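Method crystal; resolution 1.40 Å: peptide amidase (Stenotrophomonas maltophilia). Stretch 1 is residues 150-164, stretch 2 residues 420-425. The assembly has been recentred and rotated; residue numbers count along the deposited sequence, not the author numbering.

Stretch 1 (150-164) GQTRNPYRISHSPCG
Stretch 2 420-425: VAWPIR

Stretch 1 leaves a short strand at Gly150-Gln151 and folds through two consecutive type I turns, Asn154-Arg157 and Arg157-His160; stretch 2 is irregular and largely extended from Val420 to Pro423 (phi/psi -117/161 at Trp422, -59/133 at Pro423), then bends at Ile424 (-58/-46). A single bridge with an antiparallel hydrogen-bond pattern pairs His160 (-102/162) with Pro423, CA atoms 4.2 Å apart. Two backbone hydrogen bonds flank it: Ile424 N to Ser159 O, 3.0 Å and nearly linear at 177°, and Ser161 N to Trp422 O, 2.7 Å. A water O donates to Ser159 O at 2.7 Å and weakly accepts from Arg425 N at 3.4 Å, joining the stretches. Within stretch 1, Asn154 N binds His160 O at 3.1 Å.

Among side chains, His160 (m) gives a weak hydrogen bond from ND1 to Ala421 O, 3.4 Å, while Pro423 CG makes a CH-pi contact over its ring face, 4.2 Å from the centroid. Trp422 (p, chi2 92°) starts away from stretch 1, but its indole returns: Ser161 (t) CB makes a CH-pi contact over the five-membered ring, 3.6 Å from the centroid, and Cys163 (t) SG meets the edge, 3.9 Å from CH2. Asn154 (t) ND2 donates to Ser161 O at 3.0 Å and touches Ala421 CB at 3.6 Å. Ile424 (m, t) buries most area; its apolar CD1 packs 3.7 Å from NH1 of Arg153 (m, t, t), whose guanidinium is held by NH1 donating to Ile158 O at 2.9 Å.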

# COMPACT_ATOMS: atom_id res chain seq x y z
N GLY A 150 3.08 -18.12 4.53
CA GLY A 150 4.07 -18.65 3.62
C GLY A 150 4.68 -17.56 2.76
O GLY A 150 4.69 -16.38 3.13
N GLN A 151 5.17 -17.95 1.59
CA GLN A 151 5.82 -17.03 0.67
C GLN A 151 4.96 -16.58 -0.50
O GLN A 151 4.56 -17.38 -1.34
CB GLN A 151 7.08 -17.68 0.12
CG GLN A 151 7.87 -16.81 -0.83
CD GLN A 151 8.48 -15.61 -0.14
OE1 GLN A 151 9.28 -15.76 0.79
NE2 GLN A 151 8.12 -14.41 -0.59
N THR A 152 4.67 -15.28 -0.56
CA THR A 152 3.89 -14.74 -1.67
C THR A 152 4.87 -14.60 -2.84
O THR A 152 6.04 -14.29 -2.65
CB THR A 152 3.29 -13.37 -1.29
OG1 THR A 152 2.35 -13.54 -0.23
CG2 THR A 152 2.58 -12.74 -2.49
N ARG A 153 4.38 -14.85 -4.05
CA ARG A 153 5.22 -14.79 -5.24
C ARG A 153 4.79 -13.74 -6.25
O ARG A 153 3.61 -13.45 -6.40
CB ARG A 153 5.23 -16.17 -5.92
CG ARG A 153 5.82 -17.25 -5.04
CD ARG A 153 5.70 -18.64 -5.65
NE ARG A 153 6.32 -19.64 -4.79
CZ ARG A 153 7.64 -19.80 -4.64
NH1 ARG A 153 8.48 -19.02 -5.30
NH2 ARG A 153 8.10 -20.73 -3.83
N ASN A 154 5.77 -13.18 -6.96
CA ASN A 154 5.50 -12.18 -7.98
C ASN A 154 4.85 -12.91 -9.17
O ASN A 154 5.43 -13.86 -9.71
CB ASN A 154 6.80 -11.53 -8.43
CG ASN A 154 6.58 -10.32 -9.30
OD1 ASN A 154 5.84 -10.38 -10.29
ND2 ASN A 154 7.23 -9.21 -8.95
N PRO A 155 3.66 -12.48 -9.59
CA PRO A 155 2.99 -13.15 -10.71
C PRO A 155 3.66 -13.01 -12.07
O PRO A 155 3.37 -13.79 -12.99
CB PRO A 155 1.59 -12.55 -10.67
CG PRO A 155 1.83 -11.15 -10.19
CD PRO A 155 2.86 -11.34 -9.09
N TYR A 156 4.56 -12.04 -12.21
CA TYR A 156 5.25 -11.84 -13.48
C TYR A 156 6.36 -12.86 -13.68
O TYR A 156 6.78 -13.13 -14.80
CB TYR A 156 5.79 -10.41 -13.58
CG TYR A 156 4.69 -9.39 -13.75
CD1 TYR A 156 3.98 -8.91 -12.65
CD2 TYR A 156 4.30 -8.96 -15.02
CE1 TYR A 156 2.90 -8.04 -12.81
CE2 TYR A 156 3.23 -8.09 -15.19
CZ TYR A 156 2.53 -7.64 -14.08
OH TYR A 156 1.45 -6.79 -14.25
N ARG A 157 6.83 -13.43 -12.57
CA ARG A 157 7.88 -14.46 -12.58
C ARG A 157 7.83 -15.00 -11.16
O ARG A 157 8.39 -14.40 -10.24
CB ARG A 157 9.23 -13.82 -12.89
CG ARG A 157 10.34 -14.80 -13.18
CD ARG A 157 11.51 -13.99 -13.72
NE ARG A 157 11.56 -14.13 -15.14
CZ ARG A 157 11.43 -13.29 -16.16
NH1 ARG A 157 11.21 -11.99 -16.12
NH2 ARG A 157 11.54 -13.89 -17.33
N ILE A 158 7.17 -16.14 -10.98
CA ILE A 158 6.96 -16.71 -9.65
C ILE A 158 8.17 -17.06 -8.81
O ILE A 158 8.03 -17.33 -7.61
CB ILE A 158 5.98 -17.91 -9.71
CG1 ILE A 158 6.53 -19.02 -10.62
CG2 ILE A 158 4.63 -17.44 -10.23
CD1 ILE A 158 7.60 -19.87 -9.96
N SER A 159 9.35 -17.05 -9.41
CA SER A 159 10.58 -17.33 -8.68
C SER A 159 11.08 -16.04 -8.05
O SER A 159 11.97 -16.05 -7.19
CB SER A 159 11.64 -17.84 -9.65
OG SER A 159 11.83 -16.89 -10.69
N HIS A 160 10.50 -14.91 -8.47
CA HIS A 160 10.94 -13.61 -7.98
C HIS A 160 10.06 -12.96 -6.92
O HIS A 160 8.90 -13.32 -6.73
CB HIS A 160 11.17 -12.67 -9.17
CG HIS A 160 12.33 -13.08 -10.02
ND1 HIS A 160 13.24 -12.19 -10.54
CD2 HIS A 160 12.76 -14.31 -10.40
CE1 HIS A 160 14.17 -12.84 -11.21
NE2 HIS A 160 13.90 -14.14 -11.14
N SER A 161 10.66 -12.00 -6.24
CA SER A 161 10.02 -11.31 -5.13
C SER A 161 8.88 -10.36 -5.44
O SER A 161 8.89 -9.65 -6.44
CB SER A 161 11.08 -10.55 -4.34
OG SER A 161 10.52 -9.96 -3.18
N PRO A 162 7.86 -10.36 -4.57
CA PRO A 162 6.71 -9.46 -4.75
C PRO A 162 7.00 -8.18 -3.95
O PRO A 162 6.19 -7.26 -3.95
CB PRO A 162 5.57 -10.25 -4.14
CG PRO A 162 6.24 -10.92 -2.97
CD PRO A 162 7.54 -11.41 -3.59
N CYS A 163 8.16 -8.15 -3.30
CA CYS A 163 8.55 -7.03 -2.43
C CYS A 163 7.57 -7.01 -1.24
O CYS A 163 6.91 -8.02 -0.98
CB CYS A 163 8.54 -5.70 -3.18
SG CYS A 163 9.45 -4.35 -2.35
N GLY A 164 7.46 -5.89 -0.53
CA GLY A 164 6.58 -5.83 0.64
C GLY A 164 6.51 -4.43 1.21
O GLY A 164 7.19 -3.57 0.68
N VAL A 420 13.81 -3.66 -10.34
CA VAL A 420 12.89 -4.75 -10.64
C VAL A 420 12.99 -5.88 -9.62
O VAL A 420 13.92 -5.93 -8.81
CB VAL A 420 13.15 -5.34 -12.04
CG1 VAL A 420 12.92 -4.28 -13.10
CG2 VAL A 420 14.57 -5.90 -12.13
N ALA A 421 12.01 -6.77 -9.66
CA ALA A 421 11.97 -7.90 -8.74
C ALA A 421 13.24 -8.74 -8.84
O ALA A 421 13.82 -8.89 -9.91
CB ALA A 421 10.75 -8.76 -9.05
N TRP A 422 13.64 -9.29 -7.70
CA TRP A 422 14.84 -10.12 -7.59
C TRP A 422 14.44 -11.54 -7.19
O TRP A 422 13.34 -11.77 -6.69
CB TRP A 422 15.76 -9.53 -6.53
CG TRP A 422 15.06 -9.36 -5.21
CD1 TRP A 422 15.03 -10.25 -4.18
CD2 TRP A 422 14.25 -8.25 -4.80
NE1 TRP A 422 14.24 -9.77 -3.16
CE2 TRP A 422 13.75 -8.54 -3.51
CE3 TRP A 422 13.89 -7.03 -5.40
CZ2 TRP A 422 12.91 -7.67 -2.81
CZ3 TRP A 422 13.05 -6.16 -4.71
CH2 TRP A 422 12.57 -6.49 -3.43
N PRO A 423 15.33 -12.52 -7.41
CA PRO A 423 15.03 -13.90 -7.04
C PRO A 423 14.75 -13.97 -5.54
O PRO A 423 15.50 -13.40 -4.74
CB PRO A 423 16.32 -14.65 -7.41
CG PRO A 423 16.84 -13.86 -8.56
CD PRO A 423 16.63 -12.43 -8.12
N ILE A 424 13.67 -14.64 -5.16
CA ILE A 424 13.31 -14.76 -3.75
C ILE A 424 14.43 -15.40 -2.93
O ILE A 424 14.77 -14.91 -1.85
CB ILE A 424 12.02 -15.59 -3.56
CG1 ILE A 424 10.84 -14.84 -4.18
CG2 ILE A 424 11.77 -15.84 -2.08
CD1 ILE A 424 9.55 -15.64 -4.20
N ARG A 425 15.00 -16.48 -3.44
CA ARG A 425 16.07 -17.19 -2.75
C ARG A 425 17.41 -16.46 -2.81
O ARG A 425 18.47 -17.08 -2.72
CB ARG A 425 16.23 -18.60 -3.33
CG ARG A 425 15.08 -19.54 -3.01
CD ARG A 425 15.23 -20.87 -3.73
NE ARG A 425 14.16 -21.81 -3.39
CZ ARG A 425 14.02 -22.40 -2.21
NH1 ARG A 425 14.89 -22.16 -1.24
NH2 ARG A 425 13.01 -23.24 -2.01
O HOH W 1 13.30 -18.05 -5.89